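Local coordinates for protein cellobiose 2-epimerase (Caldibacillus thermoamylovorans, PDB 5ZHB) that probably interconverts the 2-epimers at the reducing end of cellobiose and related disaccharides, as a cellobiose 2-epimerase, at residues A[182-187]-A[245-250]; A[226-231]-A[274-279]. All blocks are in the same frame, centred on the assembly; numbering follows the deposited sequence.

Contact 1 (A[182-187]-A[245-250]); sequences TMNTHL and YGHDIE
The His247 ring is approached from two directions by helix 183-199. Over one face lies the methyl end of Met183, its CE 3.4 Å from His247 CG. Met183 SD, set obliquely at 4.5 Å from the ring centroid and 47° off the ring normal, is farther from the ring atoms than CE. The Met183 chain reaches this face by bending at both chi2 and chi3.

At the ring edge, His247 NE2 donates to Asn184 OD1 over 2.9 Å, with a bent N-H...O angle of 139°. The oxygen lies in the imidazole plane; the donor stands above the carbonyl plane of Asn184, and amide and ring planes are perpendicular. On the other ring nitrogen, ND1 bonds to Ser244 OG, which with Asn184 fixes the rotation of the ring. One turn further on, Leu187 CD2 packs against Glu250 OE1 at 3.6 Å.

The axes of segments 183-187 and 245-250 come within 11.6 Å and run in the same general direction, 28° apart; side chains from both helices span the gap, Met183 and Asn184 meeting the His247 ring. Two such helices from successive helical hairpins are characteristic of the inner ring of an (alpha/alpha)6 barrel, the fold of the GlcNAc 2-epimerase family.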
loop_
_atom_site.group_PDB
_atom_site.type_symbol
_atom_site.label_atom_id
_atom_site.label_comp_id
_atom_site.label_asym_id
_atom_site.label_seq_id
_atom_site.Cartn_x
_atom_site.Cartn_y
_atom_site.Cartn_z
ATOM N N THR A 182 -12.120 7.014 6.909
ATOM C CA THR A 182 -11.239 5.876 7.166
ATOM C C THR A 182 -9.779 6.322 7.247
ATOM O O THR A 182 -9.281 7.161 6.494
ATOM C CB THR A 182 -11.420 4.722 6.167
ATOM O OG1 THR A 182 -10.787 5.016 4.916
ATOM C CG2 THR A 182 -12.879 4.334 6.011
ATOM N N MET A 183 -9.080 5.658 8.178
ATOM C CA MET A 183 -7.640 5.721 8.324
ATOM C C MET A 183 -6.997 5.247 7.031
ATOM O O MET A 183 -6.057 5.880 6.528
ATOM C CB MET A 183 -7.229 4.870 9.543
ATOM C CG MET A 183 -5.741 4.683 9.756
ATOM S SD MET A 183 -5.034 3.343 8.762
ATOM C CE MET A 183 -5.757 1.926 9.572
ATOM N N ASN A 184 -7.539 4.167 6.472
ATOM C CA ASN A 184 -6.893 3.557 5.307
ATOM C C ASN A 184 -6.772 4.558 4.161
ATOM O O ASN A 184 -5.711 4.670 3.545
ATOM C CB ASN A 184 -7.598 2.278 4.881
ATOM C CG ASN A 184 -6.803 1.532 3.833
ATOM O OD1 ASN A 184 -5.707 1.045 4.119
ATOM N ND2 ASN A 184 -7.319 1.508 2.610
ATOM N N THR A 185 -7.877 5.262 3.827
ATOM C CA THR A 185 -7.848 6.215 2.717
ATOM C C THR A 185 -6.862 7.345 2.996
ATOM O O THR A 185 -6.073 7.696 2.136
ATOM C CB THR A 185 -9.253 6.759 2.439
ATOM O OG1 THR A 185 -10.044 5.661 1.998
ATOM C CG2 THR A 185 -9.251 7.819 1.352
ATOM N N HIS A 186 -6.863 7.872 4.236
ATOM C CA HIS A 186 -5.953 8.933 4.628
ATOM C C HIS A 186 -4.496 8.483 4.513
ATOM O O HIS A 186 -3.634 9.254 4.080
ATOM C CB HIS A 186 -6.364 9.438 6.022
ATOM C CG HIS A 186 -7.612 10.269 5.933
ATOM N ND1 HIS A 186 -8.872 9.709 5.895
ATOM C CD2 HIS A 186 -7.786 11.620 5.830
ATOM C CE1 HIS A 186 -9.778 10.692 5.770
ATOM N NE2 HIS A 186 -9.146 11.865 5.729
ATOM N N LEU A 187 -4.219 7.218 4.862
ATOM C CA LEU A 187 -2.835 6.740 4.819
ATOM C C LEU A 187 -2.311 6.794 3.387
ATOM O O LEU A 187 -1.189 7.274 3.130
ATOM C CB LEU A 187 -2.754 5.329 5.416
ATOM C CG LEU A 187 -1.372 4.652 5.410
ATOM C CD1 LEU A 187 -0.351 5.506 6.105
ATOM C CD2 LEU A 187 -1.409 3.281 6.034
ATOM N N TYR A 245 -2.607 -4.289 13.055
ATOM C CA TYR A 245 -1.215 -4.184 13.455
ATOM C C TYR A 245 -0.395 -3.784 12.247
ATOM O O TYR A 245 0.573 -3.018 12.329
ATOM C CB TYR A 245 -0.711 -5.516 14.030
ATOM C CG TYR A 245 -1.446 -6.003 15.278
ATOM C CD1 TYR A 245 -1.282 -5.374 16.517
ATOM C CD2 TYR A 245 -2.268 -7.122 15.231
ATOM C CE1 TYR A 245 -1.925 -5.846 17.659
ATOM C CE2 TYR A 245 -2.943 -7.582 16.353
ATOM C CZ TYR A 245 -2.761 -6.949 17.580
ATOM O OH TYR A 245 -3.442 -7.439 18.659
ATOM N N GLY A 246 -0.811 -4.317 11.098
ATOM C CA GLY A 246 -0.083 -4.053 9.870
ATOM C C GLY A 246 -0.194 -2.609 9.422
ATOM O O GLY A 246 0.799 -2.032 8.976
ATOM N N HIS A 247 -1.401 -2.017 9.516
ATOM C CA HIS A 247 -1.555 -0.614 9.186
ATOM C C HIS A 247 -0.683 0.267 10.083
ATOM O O HIS A 247 -0.061 1.218 9.627
ATOM C CB HIS A 247 -3.001 -0.122 9.283
ATOM C CG HIS A 247 -3.865 -0.523 8.143
ATOM N ND1 HIS A 247 -4.651 -1.662 8.211
ATOM C CD2 HIS A 247 -4.131 0.077 6.976
ATOM C CE1 HIS A 247 -5.323 -1.773 7.062
ATOM N NE2 HIS A 247 -5.028 -0.728 6.309
ATOM N N ASP A 248 -0.650 -0.030 11.375
ATOM C CA ASP A 248 0.120 0.815 12.289
ATOM C C ASP A 248 1.592 0.877 11.911
ATOM O O ASP A 248 2.178 1.941 11.844
ATOM C CB ASP A 248 -0.097 0.335 13.712
ATOM C CG ASP A 248 -1.464 0.674 14.284
ATOM O OD1 ASP A 248 -2.437 0.708 13.496
ATOM O OD2 ASP A 248 -1.548 0.913 15.503
ATOM N N ILE A 249 2.223 -0.291 11.712
ATOM C CA ILE A 249 3.652 -0.328 11.510
ATOM C C ILE A 249 3.989 0.218 10.124
ATOM O O ILE A 249 5.012 0.881 9.944
ATOM C CB ILE A 249 4.218 -1.732 11.809
ATOM C CG1 ILE A 249 5.732 -1.704 11.879
ATOM C CG2 ILE A 249 3.709 -2.806 10.836
ATOM C CD1 ILE A 249 6.280 -0.714 12.895
ATOM N N GLU A 250 3.097 -0.013 9.149
ATOM C CA GLU A 250 3.216 0.623 7.850
ATOM C C GLU A 250 3.163 2.146 7.993
ATOM O O GLU A 250 4.022 2.831 7.461
ATOM C CB GLU A 250 2.066 0.123 6.970
ATOM C CG GLU A 250 2.085 0.723 5.562
ATOM C CD GLU A 250 0.898 0.286 4.700
ATOM O OE1 GLU A 250 -0.172 -0.051 5.264
ATOM O OE2 GLU A 250 1.058 0.262 3.458
#

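Contact 2 (A[226-231]-A[274-279]); sequences KFLQVF and IDIAYN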
loop_
_atom_site.group_PDB
_atom_site.type_symbol
_atom_site.label_atom_id
_atom_site.label_comp_id
_atom_site.label_asym_id
_atom_site.label_seq_id
_atom_site.Cartn_x
_atom_site.Cartn_y
_atom_site.Cartn_z
ATOM N N LYS A 226 -1.478 4.034 22.035
ATOM C CA LYS A 226 -0.469 4.158 20.986
ATOM C C LYS A 226 -0.880 3.411 19.712
ATOM O O LYS A 226 -0.094 3.381 18.780
ATOM C CB LYS A 226 0.923 3.713 21.433
ATOM C CG LYS A 226 1.346 4.405 22.721
ATOM C CD LYS A 226 1.853 5.812 22.486
ATOM C CE LYS A 226 2.559 6.370 23.688
ATOM N NZ LYS A 226 1.620 7.120 24.515
ATOM N N PHE A 227 -2.123 2.925 19.642
ATOM C CA PHE A 227 -2.642 2.353 18.405
ATOM C C PHE A 227 -3.278 3.422 17.518
ATOM O O PHE A 227 -3.726 4.479 17.984
ATOM C CB PHE A 227 -3.707 1.293 18.658
ATOM C CG PHE A 227 -3.199 -0.049 19.151
ATOM C CD1 PHE A 227 -2.638 -0.961 18.261
ATOM C CD2 PHE A 227 -3.330 -0.417 20.488
ATOM C CE1 PHE A 227 -2.198 -2.199 18.702
ATOM C CE2 PHE A 227 -2.880 -1.654 20.934
ATOM C CZ PHE A 227 -2.326 -2.549 20.032
ATOM N N LEU A 228 -3.356 3.098 16.211
ATOM C CA LEU A 228 -4.165 3.868 15.293
ATOM C C LEU A 228 -5.592 3.366 15.407
ATOM O O LEU A 228 -5.828 2.181 15.571
ATOM C CB LEU A 228 -3.656 3.722 13.864
ATOM C CG LEU A 228 -2.240 4.227 13.603
ATOM C CD1 LEU A 228 -2.043 4.209 12.117
ATOM C CD2 LEU A 228 -1.973 5.605 14.173
ATOM N N GLN A 229 -6.548 4.267 15.278
ATOM C CA GLN A 229 -7.936 3.864 15.117
ATOM C C GLN A 229 -8.218 3.775 13.611
ATOM O O GLN A 229 -7.505 4.371 12.815
ATOM C CB GLN A 229 -8.825 4.850 15.889
ATOM C CG GLN A 229 -8.432 4.973 17.366
ATOM C CD GLN A 229 -8.976 6.227 18.030
ATOM O OE1 GLN A 229 -9.932 6.155 18.805
ATOM N NE2 GLN A 229 -8.405 7.386 17.722
ATOM N N VAL A 230 -9.270 3.052 13.249
ATOM C CA VAL A 230 -9.435 2.559 11.888
ATOM C C VAL A 230 -10.619 3.219 11.182
ATOM O O VAL A 230 -10.470 3.636 10.044
ATOM C CB VAL A 230 -9.494 1.030 11.869
ATOM C CG1 VAL A 230 -9.606 0.476 10.444
ATOM C CG2 VAL A 230 -8.257 0.457 12.552
ATOM N N PHE A 231 -11.780 3.307 11.841
ATOM C CA PHE A 231 -13.022 3.766 11.227
ATOM C C PHE A 231 -13.660 4.827 12.121
ATOM O O PHE A 231 -13.682 4.667 13.348
ATOM C CB PHE A 231 -13.984 2.592 11.077
ATOM C CG PHE A 231 -13.530 1.499 10.130
ATOM C CD1 PHE A 231 -13.224 1.804 8.810
ATOM C CD2 PHE A 231 -13.432 0.175 10.552
ATOM C CE1 PHE A 231 -12.823 0.808 7.938
ATOM C CE2 PHE A 231 -13.025 -0.824 9.669
ATOM C CZ PHE A 231 -12.716 -0.492 8.363
ATOM N N ILE A 274 7.932 6.638 16.497
ATOM C CA ILE A 274 8.737 5.736 17.291
ATOM C C ILE A 274 7.826 4.929 18.199
ATOM O O ILE A 274 7.959 3.716 18.273
ATOM C CB ILE A 274 9.830 6.528 18.042
ATOM C CG1 ILE A 274 10.817 7.137 17.074
ATOM C CG2 ILE A 274 10.554 5.673 19.086
ATOM C CD1 ILE A 274 11.603 8.312 17.646
ATOM N N ASP A 275 6.844 5.601 18.830
ATOM C CA ASP A 275 5.967 4.961 19.801
ATOM C C ASP A 275 5.088 3.883 19.159
ATOM O O ASP A 275 4.818 2.836 19.761
ATOM C CB ASP A 275 5.165 6.018 20.552
ATOM C CG ASP A 275 5.987 6.902 21.496
ATOM O OD1 ASP A 275 7.174 6.582 21.729
ATOM O OD2 ASP A 275 5.452 7.923 21.945
ATOM N N ILE A 276 4.609 4.148 17.937
ATOM C CA ILE A 276 3.865 3.137 17.205
ATOM C C ILE A 276 4.747 1.894 17.031
ATOM O O ILE A 276 4.310 0.778 17.288
ATOM C CB ILE A 276 3.348 3.688 15.859
ATOM C CG1 ILE A 276 2.257 4.781 16.035
ATOM C CG2 ILE A 276 2.843 2.566 14.950
ATOM C CD1 ILE A 276 2.094 5.646 14.797
ATOM N N ALA A 277 5.992 2.070 16.594
ATOM C CA ALA A 277 6.855 0.931 16.313
ATOM C C ALA A 277 7.113 0.095 17.570
ATOM O O ALA A 277 6.981 -1.135 17.561
ATOM C CB ALA A 277 8.115 1.399 15.652
ATOM N N TYR A 278 7.353 0.773 18.707
ATOM C CA TYR A 278 7.481 0.074 19.975
ATOM C C TYR A 278 6.194 -0.661 20.304
ATOM O O TYR A 278 6.212 -1.795 20.805
ATOM C CB TYR A 278 7.867 1.003 21.127
ATOM C CG TYR A 278 9.367 1.218 21.197
ATOM C CD1 TYR A 278 10.202 0.172 21.594
ATOM C CD2 TYR A 278 9.953 2.438 20.889
ATOM C CE1 TYR A 278 11.572 0.340 21.673
ATOM C CE2 TYR A 278 11.328 2.621 20.988
ATOM C CZ TYR A 278 12.133 1.564 21.377
ATOM O OH TYR A 278 13.492 1.645 21.466
ATOM N N ASN A 279 5.064 0.002 20.060
ATOM C CA ASN A 279 3.784 -0.561 20.432
ATOM C C ASN A 279 3.554 -1.877 19.681
ATOM O O ASN A 279 3.048 -2.871 20.237
ATOM C CB ASN A 279 2.668 0.462 20.185
ATOM C CG ASN A 279 1.365 0.035 20.800
ATOM O OD1 ASN A 279 1.317 -0.266 22.000
ATOM N ND2 ASN A 279 0.328 -0.116 19.993
HETATM O O HOH W 1 0.479 1.076 17.377
#
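Asn279 meets Phe227 by a polar-on-aromatic contact: its ND2 sits 3.3 Å above the ring plane, over the centre. The near-equal distances from ND2 to all six ring carbons confirm the centring, and the amide stands almost upright on the ring, the planes 80° apart. Chi1 of -169° sets Asn279 CG anti to the backbone N, on the side where Lys226 CB meets it.

The same amide nitrogen takes part in a water bridge. A single water accepts from Asn279 ND2 at 2.9 Å and donates to Lys226 O at 2.8 Å, linking helix side chain to loop backbone. Asn279 OD1, on the other branch, accepts from Lys283 NZ.

Carbon contacts complete the interface. Lys226 CB rests 3.8 Å from Asn279 CG, and its CD lies 3.8 Å from Asp275 CB, so the aliphatic part of the lysine packs on the Asn279 and Asp275 side chains. Leu228 CD2 and Ile276 CD1 touch at 4.1 Å, the two side chains crossing at about a right angle.

Charge plays a lesser part: Lys226 NZ stays 4.7 Å from Asp275 OD2 and bonds instead to Lys223 O, while Asp275 OD1 is held by Gln271.

This is loop-on-helix packing in the helical barrel, where the connection after helix 203-220 is pinned against helix 267-283, the second helix of the following hairpin.

The segments alternate along the chain, 182-187, 226-231, 245-250, 274-279, so the two contacts interlock, their centres 9 Å apart. Contact 1 is the deeper, its centre about 9 Å from the chain centre against about 17 Å for contact 2. Helices 245-262 and 267-283, which carry one side of each contact, are consecutive in sequence. Loop 226-231 is tied to both helices of contact 1: Asp248 OD2 lies 2.9 Å from Leu228 N, and Met183 N lies 3.1 Å from Val230 O, both probable hydrogen bonds. Since the same loop packs on helix 267-283, the contacts together join successive helical hairpins of the barrel from its interior outward.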